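Local structure of oxysterol-binding protein homolog 3 (Saccharomyces cerevisiae, 4IC4) at residues Leu72-Glu77 / Leu106-Asp111; Phe128-Glu133 / Thr299-Asn304; Glu360-Glu365 / Ser391-Leu396. The protein carries lipids, through its OSBP-related domain, in a hydrophobic pocket between membranes in phosphoinositide-coupled, non-vesicular transport and takes part in maintaining intracellular sterol distribution. All coordinates share one frame; numbering follows the deposited sequence.

Interaction 1. Residues Leu72-Glu77 / Leu106-Asp111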
ATOM      1  N   LEU A  72      -5.220   1.445  -4.320  1.00  5.66           N
ATOM      2  CA  LEU A  72      -3.986   1.785  -5.022  1.00  6.10           C
ATOM      3  C   LEU A  72      -3.190   2.769  -4.170  1.00  6.88           C
ATOM      4  O   LEU A  72      -1.965   2.679  -4.078  1.00  7.67           O
ATOM      5  CB  LEU A  72      -4.290   2.414  -6.383  1.00  7.03           C
ATOM      6  CG  LEU A  72      -4.977   1.518  -7.417  1.00  8.36           C
ATOM      7  CD1 LEU A  72      -5.337   2.347  -8.649  1.00  9.95           C
ATOM      8  CD2 LEU A  72      -4.060   0.366  -7.795  1.00 11.20           C
ATOM      9  N   GLN A  73      -3.893   3.710  -3.545  1.00  6.86           N
ATOM     10  CA  GLN A  73      -3.238   4.691  -2.691  1.00  6.42           C
ATOM     11  C   GLN A  73      -2.699   4.021  -1.418  1.00  6.88           C
ATOM     12  O   GLN A  73      -1.590   4.322  -0.971  1.00  7.53           O
ATOM     13  CB  GLN A  73      -4.217   5.831  -2.369  1.00  6.13           C
ATOM     14  CG  GLN A  73      -4.531   6.663  -3.618  1.00  7.98           C
ATOM     15  CD  GLN A  73      -5.644   7.673  -3.426  1.00  8.06           C
ATOM     16  OE1 GLN A  73      -6.740   7.337  -2.973  1.00  8.14           O
ATOM     17  NE2 GLN A  73      -5.373   8.924  -3.792  1.00  7.38           N
ATOM     18  N   LEU A  74      -3.469   3.095  -0.848  1.00  6.84           N
ATOM     19  CA  LEU A  74      -3.029   2.384   0.351  1.00  7.26           C
ATOM     20  C   LEU A  74      -1.722   1.636   0.098  1.00  7.34           C
ATOM     21  O   LEU A  74      -0.768   1.752   0.867  1.00  8.74           O
ATOM     22  CB  LEU A  74      -4.084   1.370   0.802  1.00  7.78           C
ATOM     23  CG  LEU A  74      -3.573   0.395   1.871  1.00  8.44           C
ATOM     24  CD1 LEU A  74      -3.328   1.146   3.166  1.00 11.72           C
ATOM     25  CD2 LEU A  74      -4.580  -0.725   2.091  1.00 10.31           C
ATOM     26  N   ILE A  75      -1.676   0.863  -0.980  1.00  6.81           N
ATOM     27  CA  ILE A  75      -0.468   0.105  -1.271  1.00  8.19           C
ATOM     28  C   ILE A  75       0.718   1.023  -1.587  1.00  7.43           C
ATOM     29  O   ILE A  75       1.873   0.654  -1.358  1.00  9.04           O
ATOM     30  CB  ILE A  75      -0.727  -0.902  -2.402  1.00  8.09           C
ATOM     31  CG1 ILE A  75      -1.789  -1.903  -1.931  1.00 11.15           C
ATOM     32  CG2 ILE A  75       0.565  -1.629  -2.768  1.00  9.75           C
ATOM     33  CD1 ILE A  75      -2.198  -2.919  -2.979  1.00 12.33           C
ATOM     34  N   SER A  76       0.440   2.225  -2.085  1.00  7.53           N
ATOM     35  CA  SER A  76       1.509   3.180  -2.371  1.00  7.85           C
ATOM     36  C   SER A  76       2.214   3.613  -1.091  1.00  7.95           C
ATOM     37  O   SER A  76       3.328   4.133  -1.139  1.00  8.99           O
ATOM     38  CB  SER A  76       0.959   4.419  -3.083  1.00  8.28           C
ATOM     39  OG  SER A  76       0.507   4.088  -4.381  1.00 10.96           O
ATOM     40  N   GLU A  77       1.563   3.410   0.055  1.00  8.06           N
ATOM     41  CA  GLU A  77       2.169   3.773   1.332  1.00  8.45           C
ATOM     42  C   GLU A  77       3.347   2.852   1.625  1.00  8.74           C
ATOM     43  O   GLU A  77       4.136   3.104   2.541  1.00  9.73           O
ATOM     44  CB  GLU A  77       1.130   3.714   2.457  1.00  8.26           C
ATOM     45  CG  GLU A  77       0.049   4.776   2.302  1.00 10.00           C
ATOM     46  CD  GLU A  77      -0.975   4.766   3.418  1.00  9.86           C
ATOM     47  OE1 GLU A  77      -0.634   5.143   4.562  1.00  9.36           O
ATOM     48  OE2 GLU A  77      -2.126   4.375   3.144  1.00  9.81           O
ATOM     49  N   LEU A 106       4.207  -1.509   7.811  1.00  9.59           N
ATOM     50  CA  LEU A 106       3.326  -1.907   8.907  1.00  9.75           C
ATOM     51  C   LEU A 106       3.009  -0.751   9.846  1.00 10.28           C
ATOM     52  O   LEU A 106       1.947  -0.722  10.468  1.00  9.63           O
ATOM     53  CB  LEU A 106       3.960  -3.037   9.720  1.00 10.64           C
ATOM     54  CG  LEU A 106       4.087  -4.392   9.033  1.00  9.89           C
ATOM     55  CD1 LEU A 106       4.983  -5.295   9.873  1.00 12.21           C
ATOM     56  CD2 LEU A 106       2.708  -5.010   8.853  1.00 12.58           C
ATOM     57  N   SER A 107       3.928   0.205   9.932  1.00  8.24           N
ATOM     58  CA  SER A 107       3.778   1.349  10.823  1.00  8.29           C
ATOM     59  C   SER A 107       2.537   2.211  10.617  1.00  8.13           C
ATOM     60  O   SER A 107       2.168   2.976  11.509  1.00  9.63           O
ATOM     61  CB  SER A 107       5.027   2.241  10.750  1.00  8.46           C
ATOM     62  OG  SER A 107       5.173   2.827   9.465  1.00 10.07           O
ATOM     63  N   ILE A 108       1.893   2.111   9.457  1.00  8.52           N
ATOM     64  CA  ILE A 108       0.704   2.933   9.238  1.00  8.60           C
ATOM     65  C   ILE A 108      -0.448   2.496  10.137  1.00  9.83           C
ATOM     66  O   ILE A 108      -1.438   3.209  10.275  1.00 11.14           O
ATOM     67  CB  ILE A 108       0.221   2.912   7.757  1.00  9.34           C
ATOM     68  CG1 ILE A 108      -0.209   1.505   7.342  1.00  9.36           C
ATOM     69  CG2 ILE A 108       1.323   3.453   6.851  1.00 10.11           C
ATOM     70  CD1 ILE A 108      -0.868   1.453   5.969  1.00 11.49           C
ATOM     71  N   TYR A 109      -0.304   1.331  10.762  1.00  9.02           N
ATOM     72  CA  TYR A 109      -1.343   0.815  11.642  1.00 10.53           C
ATOM     73  C   TYR A 109      -1.007   1.020  13.114  1.00 10.63           C
ATOM     74  O   TYR A 109      -1.662   0.445  13.984  1.00 11.98           O
ATOM     75  CB  TYR A 109      -1.563  -0.673  11.367  1.00 11.01           C
ATOM     76  CG  TYR A 109      -2.002  -0.952   9.950  1.00 12.08           C
ATOM     77  CD1 TYR A 109      -3.219  -0.471   9.478  1.00 11.72           C
ATOM     78  CD2 TYR A 109      -1.183  -1.662   9.069  1.00 13.62           C
ATOM     79  CE1 TYR A 109      -3.619  -0.682   8.164  1.00 12.34           C
ATOM     80  CE2 TYR A 109      -1.573  -1.881   7.744  1.00 12.78           C
ATOM     81  CZ  TYR A 109      -2.795  -1.383   7.302  1.00 12.57           C
ATOM     82  OH  TYR A 109      -3.199  -1.561   6.000  1.00 14.00           O
ATOM     83  N   ARG A 110      -0.003   1.844  13.401  1.00 10.54           N
ATOM     84  CA  ARG A 110       0.370   2.071  14.794  1.00 10.84           C
ATOM     85  C   ARG A 110      -0.767   2.706  15.581  1.00 11.77           C
ATOM     86  O   ARG A 110      -0.977   2.369  16.749  1.00 12.44           O
ATOM     87  CB  ARG A 110       1.663   2.895  14.901  1.00 11.30           C
ATOM     88  CG  ARG A 110       1.686   4.279  14.268  1.00 11.01           C
ATOM     89  CD  ARG A 110       3.132   4.766  14.348  1.00 10.34           C
ATOM     90  NE  ARG A 110       3.409   6.123  13.880  1.00 10.63           N
ATOM     91  CZ  ARG A 110       3.497   6.486  12.603  1.00  9.88           C
ATOM     92  NH1 ARG A 110       3.305   5.600  11.635  1.00  9.13           N
ATOM     93  NH2 ARG A 110       3.848   7.728  12.295  1.00 10.85           N
ATOM     94  N   ASP A 111      -1.496   3.628  14.958  1.00 11.84           N
ATOM     95  CA  ASP A 111      -2.647   4.223  15.625  1.00 12.31           C
ATOM     96  C   ASP A 111      -3.789   3.289  15.244  1.00 13.27           C
ATOM     97  O   ASP A 111      -4.183   3.215  14.075  1.00 12.37           O
ATOM     98  CB  ASP A 111      -2.943   5.630  15.105  1.00 12.91           C
ATOM     99  CG  ASP A 111      -4.085   6.296  15.855  1.00 15.59           C
ATOM    100  OD1 ASP A 111      -5.088   5.606  16.130  1.00 14.70           O
ATOM    101  OD2 ASP A 111      -3.985   7.504  16.164  1.00 18.68           O
TER

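Interaction 2. Residues Phe128-Glu133 / Thr299-Asn304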
ATOM      1  N   PHE A 128      -3.290   5.305 -10.280  1.00  6.50           N
ATOM      2  CA  PHE A 128      -2.847   6.229  -9.257  1.00  5.42           C
ATOM      3  C   PHE A 128      -1.373   6.483  -9.458  1.00  5.91           C
ATOM      4  O   PHE A 128      -0.559   5.565  -9.398  1.00  6.89           O
ATOM      5  CB  PHE A 128      -3.076   5.712  -7.837  1.00  6.18           C
ATOM      6  CG  PHE A 128      -2.544   6.636  -6.778  1.00  5.99           C
ATOM      7  CD1 PHE A 128      -3.068   7.919  -6.628  1.00  6.31           C
ATOM      8  CD2 PHE A 128      -1.491   6.243  -5.957  1.00  6.67           C
ATOM      9  CE1 PHE A 128      -2.548   8.800  -5.677  1.00  6.36           C
ATOM     10  CE2 PHE A 128      -0.962   7.115  -5.003  1.00  7.21           C
ATOM     11  CZ  PHE A 128      -1.491   8.401  -4.861  1.00  6.37           C
ATOM     12  N   GLU A 129      -1.033   7.732  -9.736  1.00  5.92           N
ATOM     13  CA  GLU A 129       0.358   8.100  -9.908  1.00  6.18           C
ATOM     14  C   GLU A 129       0.793   8.825  -8.645  1.00  6.81           C
ATOM     15  O   GLU A 129      -0.028   9.418  -7.940  1.00  6.24           O
ATOM     16  CB  GLU A 129       0.543   9.044 -11.100  1.00  6.44           C
ATOM     17  CG  GLU A 129      -0.087  10.426 -10.900  1.00  7.52           C
ATOM     18  CD  GLU A 129       0.488  11.480 -11.836  1.00  8.02           C
ATOM     19  OE1 GLU A 129       0.976  12.508 -11.331  1.00  8.61           O
ATOM     20  OE2 GLU A 129       0.447  11.290 -13.068  1.00  8.46           O
ATOM     21  N   LEU A 130       2.086   8.769  -8.360  1.00  7.35           N
ATOM     22  CA  LEU A 130       2.631   9.454  -7.202  1.00  7.71           C
ATOM     23  C   LEU A 130       4.061   9.867  -7.493  1.00  8.91           C
ATOM     24  O   LEU A 130       4.968   9.034  -7.553  1.00  9.40           O
ATOM     25  CB  LEU A 130       2.588   8.564  -5.954  1.00  9.10           C
ATOM     26  CG  LEU A 130       3.150   9.229  -4.691  1.00 10.68           C
ATOM     27  CD1 LEU A 130       2.326  10.463  -4.325  1.00 11.82           C
ATOM     28  CD2 LEU A 130       3.150   8.231  -3.550  1.00 12.61           C
ATOM     29  N   ILE A 131       4.246  11.166  -7.697  1.00  9.12           N
ATOM     30  CA  ILE A 131       5.559  11.723  -7.963  1.00  9.76           C
ATOM     31  C   ILE A 131       6.029  12.424  -6.696  1.00  9.96           C
ATOM     32  O   ILE A 131       5.384  13.364  -6.224  1.00 10.94           O
ATOM     33  CB  ILE A 131       5.507  12.760  -9.101  1.00  9.57           C
ATOM     34  CG1 ILE A 131       5.085  12.082 -10.408  1.00 10.95           C
ATOM     35  CG2 ILE A 131       6.870  13.424  -9.256  1.00 11.90           C
ATOM     36  CD1 ILE A 131       4.839  13.051 -11.549  1.00 11.83           C
ATOM     37  N   ARG A 132       7.138  11.956  -6.132  1.00  9.84           N
ATOM     38  CA  ARG A 132       7.686  12.573  -4.929  1.00 11.58           C
ATOM     39  C   ARG A 132       9.124  13.003  -5.201  1.00 13.63           C
ATOM     40  O   ARG A 132      10.071  12.278  -4.905  1.00 12.24           O
ATOM     41  CB  ARG A 132       7.634  11.603  -3.743  1.00 11.52           C
ATOM     42  CG  ARG A 132       6.226  11.297  -3.243  1.00 13.02           C
ATOM     43  CD  ARG A 132       5.540  12.532  -2.667  1.00 12.49           C
ATOM     44  NE  ARG A 132       6.294  13.099  -1.549  1.00 14.20           N
ATOM     45  CZ  ARG A 132       5.806  13.282  -0.326  1.00 13.03           C
ATOM     46  NH1 ARG A 132       4.553  12.945  -0.041  1.00 13.04           N
ATOM     47  NH2 ARG A 132       6.578  13.800   0.621  1.00 15.37           N
ATOM     48  N   GLU A 133       9.269  14.195  -5.770  1.00 16.53           N
ATOM     49  CA  GLU A 133      10.574  14.746  -6.099  1.00 18.84           C
ATOM     50  C   GLU A 133      11.464  14.844  -4.861  1.00 17.49           C
ATOM     51  O   GLU A 133      12.684  14.684  -4.950  1.00 18.62           O
ATOM     52  CB  GLU A 133      10.408  16.131  -6.729  1.00 24.04           C
ATOM     53  CG  GLU A 133      11.681  16.708  -7.330  1.00 29.85           C
ATOM     54  CD  GLU A 133      12.196  15.886  -8.496  1.00 32.50           C
ATOM     55  OE1 GLU A 133      12.563  14.711  -8.284  1.00 35.45           O
ATOM     56  OE2 GLU A 133      12.233  16.416  -9.627  1.00 34.89           O
ATOM     57  N   THR A 299      -1.266   8.942   8.440  1.00  9.70           N
ATOM     58  CA  THR A 299       0.064   9.520   8.600  1.00  9.28           C
ATOM     59  C   THR A 299       0.001  10.764   7.714  1.00  9.68           C
ATOM     60  O   THR A 299      -0.961  10.946   6.957  1.00  9.33           O
ATOM     61  CB  THR A 299       1.205   8.622   8.047  1.00  7.82           C
ATOM     62  OG1 THR A 299       1.165   8.608   6.612  1.00  9.69           O
ATOM     63  CG2 THR A 299       1.084   7.204   8.577  1.00  9.63           C
ATOM     64  N   LYS A 300       1.000  11.630   7.807  1.00  9.70           N
ATOM     65  CA  LYS A 300       1.006  12.803   6.951  1.00 10.15           C
ATOM     66  C   LYS A 300       1.084  12.333   5.502  1.00 10.45           C
ATOM     67  O   LYS A 300       0.467  12.921   4.620  1.00 10.03           O
ATOM     68  CB  LYS A 300       2.186  13.717   7.285  1.00 12.57           C
ATOM     69  CG  LYS A 300       1.970  14.501   8.561  1.00 15.22           C
ATOM     70  CD  LYS A 300       3.131  15.429   8.862  1.00 18.28           C
ATOM     71  CE  LYS A 300       2.865  16.224  10.130  1.00 21.48           C
ATOM     72  NZ  LYS A 300       3.998  17.132  10.456  1.00 24.29           N
ATOM     73  N   PHE A 301       1.828  11.255   5.268  1.00  8.93           N
ATOM     74  CA  PHE A 301       1.973  10.710   3.920  1.00  9.38           C
ATOM     75  C   PHE A 301       0.603  10.252   3.406  1.00  8.23           C
ATOM     76  O   PHE A 301       0.243  10.514   2.257  1.00  7.83           O
ATOM     77  CB  PHE A 301       2.957   9.532   3.929  1.00  8.73           C
ATOM     78  CG  PHE A 301       3.367   9.059   2.556  1.00  7.24           C
ATOM     79  CD1 PHE A 301       4.324   9.752   1.818  1.00  9.38           C
ATOM     80  CD2 PHE A 301       2.811   7.907   2.007  1.00  9.55           C
ATOM     81  CE1 PHE A 301       4.726   9.304   0.559  1.00 10.33           C
ATOM     82  CE2 PHE A 301       3.212   7.450   0.743  1.00  9.54           C
ATOM     83  CZ  PHE A 301       4.168   8.150   0.024  1.00  9.91           C
ATOM     84  N   THR A 302      -0.165   9.576   4.257  1.00  8.21           N
ATOM     85  CA  THR A 302      -1.490   9.111   3.851  1.00  8.36           C
ATOM     86  C   THR A 302      -2.369  10.298   3.471  1.00  8.27           C
ATOM     87  O   THR A 302      -3.069  10.273   2.460  1.00  8.63           O
ATOM     88  CB  THR A 302      -2.217   8.366   4.986  1.00  8.53           C
ATOM     89  OG1 THR A 302      -1.305   7.494   5.660  1.00  8.89           O
ATOM     90  CG2 THR A 302      -3.379   7.548   4.417  1.00  8.25           C
ATOM     91  N   ALA A 303      -2.334  11.336   4.302  1.00  8.62           N
ATOM     92  CA  ALA A 303      -3.135  12.529   4.078  1.00  7.75           C
ATOM     93  C   ALA A 303      -2.791  13.247   2.781  1.00  9.26           C
ATOM     94  O   ALA A 303      -3.617  13.976   2.228  1.00  9.61           O
ATOM     95  CB  ALA A 303      -2.979  13.481   5.260  1.00  9.18           C
ATOM     96  N   ASN A 304      -1.572  13.033   2.294  1.00  8.44           N
ATOM     97  CA  ASN A 304      -1.120  13.675   1.069  1.00  8.31           C
ATOM     98  C   ASN A 304      -1.399  12.893  -0.205  1.00  8.49           C
ATOM     99  O   ASN A 304      -1.291  13.437  -1.302  1.00  8.70           O
ATOM    100  CB  ASN A 304       0.378  13.975   1.169  1.00  8.68           C
ATOM    101  CG  ASN A 304       0.673  15.103   2.133  1.00 10.06           C
ATOM    102  OD1 ASN A 304      -0.153  15.999   2.310  1.00 11.31           O
ATOM    103  ND2 ASN A 304       1.853  15.081   2.743  1.00 10.75           N
TER
HETATM  104  O   HOH W   1       4.423  13.461   3.026  1.00 11.04           O

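Interaction 3. Residues Glu360-Glu365 / Ser391-Leu396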
ATOM      1  N   GLU A 360      -9.998  -2.042 -20.665  1.00 13.03           N
ATOM      2  CA  GLU A 360      -8.730  -2.765 -20.633  1.00 15.09           C
ATOM      3  C   GLU A 360      -7.636  -1.929 -19.974  1.00 13.45           C
ATOM      4  O   GLU A 360      -7.527  -0.731 -20.233  1.00 13.26           O
ATOM      5  CB  GLU A 360      -8.291  -3.097 -22.057  1.00 17.80           C
ATOM      6  CG  GLU A 360      -9.241  -4.004 -22.806  1.00 24.53           C
ATOM      7  CD  GLU A 360      -8.692  -5.405 -22.961  1.00 28.29           C
ATOM      8  OE1 GLU A 360      -8.261  -5.992 -21.946  1.00 30.45           O
ATOM      9  OE2 GLU A 360      -8.692  -5.918 -24.101  1.00 31.81           O
ATOM     10  N   PRO A 361      -6.815  -2.544 -19.105  1.00 13.96           N
ATOM     11  CA  PRO A 361      -5.748  -1.760 -18.473  1.00 12.79           C
ATOM     12  C   PRO A 361      -4.839  -1.238 -19.582  1.00 12.43           C
ATOM     13  O   PRO A 361      -4.702  -1.873 -20.629  1.00 13.81           O
ATOM     14  CB  PRO A 361      -5.066  -2.773 -17.549  1.00 15.03           C
ATOM     15  CG  PRO A 361      -5.375  -4.098 -18.182  1.00 16.60           C
ATOM     16  CD  PRO A 361      -6.808  -3.932 -18.619  1.00 14.82           C
ATOM     17  N   LYS A 362      -4.209  -0.091 -19.348  1.00  9.03           N
ATOM     18  CA  LYS A 362      -3.383   0.531 -20.379  1.00  9.47           C
ATOM     19  C   LYS A 362      -1.877   0.615 -20.175  1.00 10.29           C
ATOM     20  O   LYS A 362      -1.129   0.683 -21.151  1.00 11.72           O
ATOM     21  CB  LYS A 362      -3.874   1.962 -20.612  1.00 11.37           C
ATOM     22  CG  LYS A 362      -5.368   2.122 -20.841  1.00 12.17           C
ATOM     23  CD  LYS A 362      -5.790   1.539 -22.173  1.00 13.63           C
ATOM     24  CE  LYS A 362      -7.183   2.009 -22.565  1.00 12.73           C
ATOM     25  NZ  LYS A 362      -8.247   1.592 -21.612  1.00 13.53           N
ATOM     26  N   TYR A 363      -1.425   0.609 -18.926  1.00 10.18           N
ATOM     27  CA  TYR A 363      -0.005   0.815 -18.651  1.00  9.21           C
ATOM     28  C   TYR A 363       0.826  -0.378 -18.214  1.00  8.89           C
ATOM     29  O   TYR A 363       2.041  -0.263 -18.027  1.00 10.41           O
ATOM     30  CB  TYR A 363       0.101   1.957 -17.637  1.00  9.88           C
ATOM     31  CG  TYR A 363      -0.810   3.096 -18.036  1.00  8.47           C
ATOM     32  CD1 TYR A 363      -0.615   3.773 -19.240  1.00 10.18           C
ATOM     33  CD2 TYR A 363      -1.936   3.421 -17.275  1.00  8.86           C
ATOM     34  CE1 TYR A 363      -1.516   4.733 -19.685  1.00  8.70           C
ATOM     35  CE2 TYR A 363      -2.849   4.386 -17.710  1.00  9.08           C
ATOM     36  CZ  TYR A 363      -2.631   5.034 -18.918  1.00  9.62           C
ATOM     37  OH  TYR A 363      -3.534   5.964 -19.372  1.00 10.04           O
ATOM     38  N   PHE A 364       0.171  -1.519 -18.062  1.00  9.25           N
ATOM     39  CA  PHE A 364       0.838  -2.746 -17.653  1.00  9.06           C
ATOM     40  C   PHE A 364       0.376  -3.871 -18.561  1.00 10.60           C
ATOM     41  O   PHE A 364      -0.757  -3.859 -19.044  1.00 11.05           O
ATOM     42  CB  PHE A 364       0.476  -3.090 -16.205  1.00 10.40           C
ATOM     43  CG  PHE A 364       1.015  -2.121 -15.200  1.00  8.97           C
ATOM     44  CD1 PHE A 364       2.238  -2.351 -14.581  1.00 10.68           C
ATOM     45  CD2 PHE A 364       0.312  -0.963 -14.885  1.00  9.38           C
ATOM     46  CE1 PHE A 364       2.754  -1.440 -13.665  1.00  7.81           C
ATOM     47  CE2 PHE A 364       0.823  -0.045 -13.969  1.00  9.30           C
ATOM     48  CZ  PHE A 364       2.046  -0.285 -13.359  1.00  9.25           C
ATOM     49  N   GLU A 365       1.258  -4.839 -18.784  1.00 12.00           N
ATOM     50  CA  GLU A 365       0.937  -5.989 -19.618  1.00 14.27           C
ATOM     51  C   GLU A 365       1.199  -7.255 -18.813  1.00 15.02           C
ATOM     52  O   GLU A 365       2.117  -7.302 -17.996  1.00 14.49           O
ATOM     53  CB  GLU A 365       1.787  -5.979 -20.891  1.00 17.77           C
ATOM     54  CG  GLU A 365       3.282  -6.074 -20.651  1.00 21.90           C
ATOM     55  CD  GLU A 365       4.077  -5.991 -21.941  1.00 24.65           C
ATOM     56  OE1 GLU A 365       5.316  -6.126 -21.887  1.00 27.22           O
ATOM     57  OE2 GLU A 365       3.457  -5.787 -23.007  1.00 28.29           O
ATOM     58  N   SER A 391      -6.330  10.882 -25.094  1.00 15.59           N
ATOM     59  CA  SER A 391      -7.539  10.860 -25.920  1.00 17.09           C
ATOM     60  C   SER A 391      -8.228   9.505 -26.059  1.00 16.57           C
ATOM     61  O   SER A 391      -9.431   9.444 -26.311  1.00 17.94           O
ATOM     62  CB  SER A 391      -7.228  11.413 -27.314  1.00 20.13           C
ATOM     63  OG  SER A 391      -6.833  12.771 -27.235  1.00 28.45           O
ATOM     64  N   ASP A 392      -7.472   8.425 -25.896  1.00 14.59           N
ATOM     65  CA  ASP A 392      -8.018   7.078 -26.019  1.00 15.29           C
ATOM     66  C   ASP A 392      -8.397   6.467 -24.673  1.00 15.95           C
ATOM     67  O   ASP A 392      -8.741   5.288 -24.589  1.00 17.51           O
ATOM     68  CB  ASP A 392      -7.007   6.177 -26.733  1.00 16.92           C
ATOM     69  CG  ASP A 392      -5.684   6.082 -25.995  1.00 18.81           C
ATOM     70  OD1 ASP A 392      -5.215   7.114 -25.468  1.00 19.27           O
ATOM     71  OD2 ASP A 392      -5.106   4.977 -25.951  1.00 21.32           O
ATOM     72  N   ILE A 393      -8.327   7.276 -23.622  1.00 13.79           N
ATOM     73  CA  ILE A 393      -8.666   6.824 -22.278  1.00 12.97           C
ATOM     74  C   ILE A 393     -10.106   7.221 -21.971  1.00 14.16           C
ATOM     75  O   ILE A 393     -10.444   8.406 -21.950  1.00 14.72           O
ATOM     76  CB  ILE A 393      -7.738   7.467 -21.229  1.00 11.36           C
ATOM     77  CG1 ILE A 393      -6.275   7.167 -21.570  1.00 12.96           C
ATOM     78  CG2 ILE A 393      -8.098   6.966 -19.837  1.00 11.05           C
ATOM     79  CD1 ILE A 393      -5.923   5.691 -21.633  1.00 14.04           C
ATOM     80  N   SER A 394     -10.955   6.226 -21.734  1.00 13.66           N
ATOM     81  CA  SER A 394     -12.358   6.490 -21.444  1.00 13.48           C
ATOM     82  C   SER A 394     -12.587   6.974 -20.021  1.00 13.04           C
ATOM     83  O   SER A 394     -11.737   6.802 -19.144  1.00 13.75           O
ATOM     84  CB  SER A 394     -13.185   5.227 -21.671  1.00 16.14           C
ATOM     85  OG  SER A 394     -12.825   4.222 -20.739  1.00 17.29           O
ATOM     86  N   GLN A 395     -13.742   7.588 -19.806  1.00 12.88           N
ATOM     87  CA  GLN A 395     -14.127   8.080 -18.492  1.00 12.16           C
ATOM     88  C   GLN A 395     -14.842   6.941 -17.768  1.00 12.97           C
ATOM     89  O   GLN A 395     -15.865   6.442 -18.240  1.00 12.82           O
ATOM     90  CB  GLN A 395     -15.068   9.279 -18.631  1.00 14.45           C
ATOM     91  CG  GLN A 395     -14.433  10.482 -19.307  1.00 17.85           C
ATOM     92  CD  GLN A 395     -13.468  11.224 -18.405  1.00 21.27           C
ATOM     93  OE1 GLN A 395     -12.657  12.022 -18.874  1.00 25.83           O
ATOM     94  NE2 GLN A 395     -13.556  10.975 -17.103  1.00 21.79           N
ATOM     95  N   LEU A 396     -14.305   6.521 -16.629  1.00 10.75           N
ATOM     96  CA  LEU A 396     -14.913   5.435 -15.869  1.00 10.72           C
ATOM     97  C   LEU A 396     -16.156   5.920 -15.122  1.00 12.98           C
ATOM     98  O   LEU A 396     -17.000   5.121 -14.719  1.00 13.49           O
ATOM     99  CB  LEU A 396     -13.895   4.854 -14.885  1.00  9.17           C
ATOM    100  CG  LEU A 396     -12.615   4.294 -15.518  1.00 10.28           C
ATOM    101  CD1 LEU A 396     -11.639   3.880 -14.426  1.00 11.29           C
ATOM    102  CD2 LEU A 396     -12.957   3.107 -16.415  1.00 12.45           C
TER
HETATM  103  O   HOH W   2     -10.274   3.443 -22.611  1.00 16.85           O

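Interaction 1. Residues Leu72-Glu77 / Leu106-Asp111
Glu77 and Ile108, whose CA atoms lie 8.1 Å apart, mark where the residues closing helix 71-76 come nearest to the 3-10 turn in 106-111. No backbone atom takes part in the contact, which side chains make alone. The CA-CB bonds of Glu77 and Ile108 both aim at the opposing segment, whereas Leu74, about one turn earlier, gets there through the end of its side chain. Its CG stands opposite the backbone N (chi1 168°), and this carries CD1 forward to meet Ile108 CD1 at 3.7 Å. The same Leu74 methyl lies 3.9 Å from Tyr109 OH, the two side chains crossing nearly at right angles. Both segments belong to the helices and turns of the OSBP-related domain that pack against strands of its beta barrel: Leu72 and Ile75, which take no part here, rest on Phe153 of strand 150-157. The Leu74 side chain lies about 7 Å from that of Lys118, which binds phosphatidylinositol 4-phosphate. The buried Glu77 reaches out with its chain extended beyond CG and sets OE1 3.5 Å from Ile108 CG2. Ile108 brings methyl groups near OE1, whose polar partner is Thr302; OE2 is salt-bridged to Arg114. Within 106-111, CG1 of Ile108 lies over the centre of the Tyr109 ring, 3.6 Å above its plane.

Interaction 2. Residues Phe128-Glu133 / Thr299-Asn304
Leu130 and Phe301 supply the apolar part of the contact between strand 128-132 and helix 300-304, whose axes approach to 12.1 Å at an angle of 126°. Long side chains span that gap. Phe301 stretches back towards the strand because its CG stands opposite the backbone N (chi1 -170°), and its CZ meets Leu130 CD2 at 3.7 Å, the two side chains arriving from opposite directions. A second kind of contact joins charge and ring: Arg132 slides past Phe301 in the reverse direction and places one guanidinium face against CE1, with NH1 3.7 Å from that atom. The planes are 34° apart, so this is a tilted approach and not a parallel stack. Polar contact is made through water. Water 1 lies at the edge of the guanidinium, in its plane, and accepts from Arg132 NH1 and from Asn304 ND2, each at 3.1 Å, thereby linking the strand to Asn304. Asp134 forms a salt bridge with NH2 of the same guanidinium, and Asn304 OD1 accepts from Asn32 N. Strand 127-132 pairs antiparallel with 137-145 in the barrel wall; Phe128, whose CA-CB bond also points toward 299-304, packs on helix 71-76, and helix 381-386 lies against Ile131, whose side chain takes no part in the contact with helix 300-305.

Interaction 3. Residues Glu360-Glu365 / Ser391-Leu396
Ile393 CD1 is the point on which the tight part of this contact converges, lying 3.3 Å from Tyr363 OH and 3.7 Å from Lys362 CG. The Tyr363 hydroxyl reaches the isoleucine methyl with the two side chains arriving from opposite directions, while Lys362 slides past the isoleucine with its methylenes alongside. Tyr363 is flanked by its own neighbour: Lys362 CB sits 3.6 Å above the ring plane, over its centre, and Tyr381 meets the ring edge-to-face. Near the C-terminus of the chain, then, the tail after helix 381-386 folds back onto the turn that enters the two-stranded antiparallel sheet 364-368/371-374. Glu142 of barrel strand 137-145 accepts from the backbone N of both Lys362 and Tyr363, fixing that turn to the wall. The looser side is polar and hydrated. Bends at chi2 and chi4 (-69° and -62°) curl the lysine back so that NZ donates to Glu360 O, 2.8 Å away in the carbonyl plane. NZ also donates to water 2, which gives a proton to Asp392 O at 3.1 Å and accepts from Ser394 N. The carboxylate of exposed Asp392 stays apart, with OD2 6.3 Å from NZ, and is salt-bridged through OD1 to Arg384.

Interaction 2 is buried and interaction 1 partly so; their centres, 11 Å apart, both lie nearer the middle of the chain than that of interaction 3. They touch, since helix 71-76 meets strand 127-132 and Glu77 OE1 comes 2.7 Å from Thr302 OG1 beside helix 300-305. Interaction 3 is peripheral, 22 Å or more from either centre, and touches neither; strand 137-145 is contacted from both interactions 2 and 3, pairing with 127-132 and binding the backbone of 360-365 through Glu142. Chemistry differs with place. In interaction 1 methyl groups meet each other and a carboxylate bound by other residues; interactions 2 and 3 each combine an apolar patch with one bridging water.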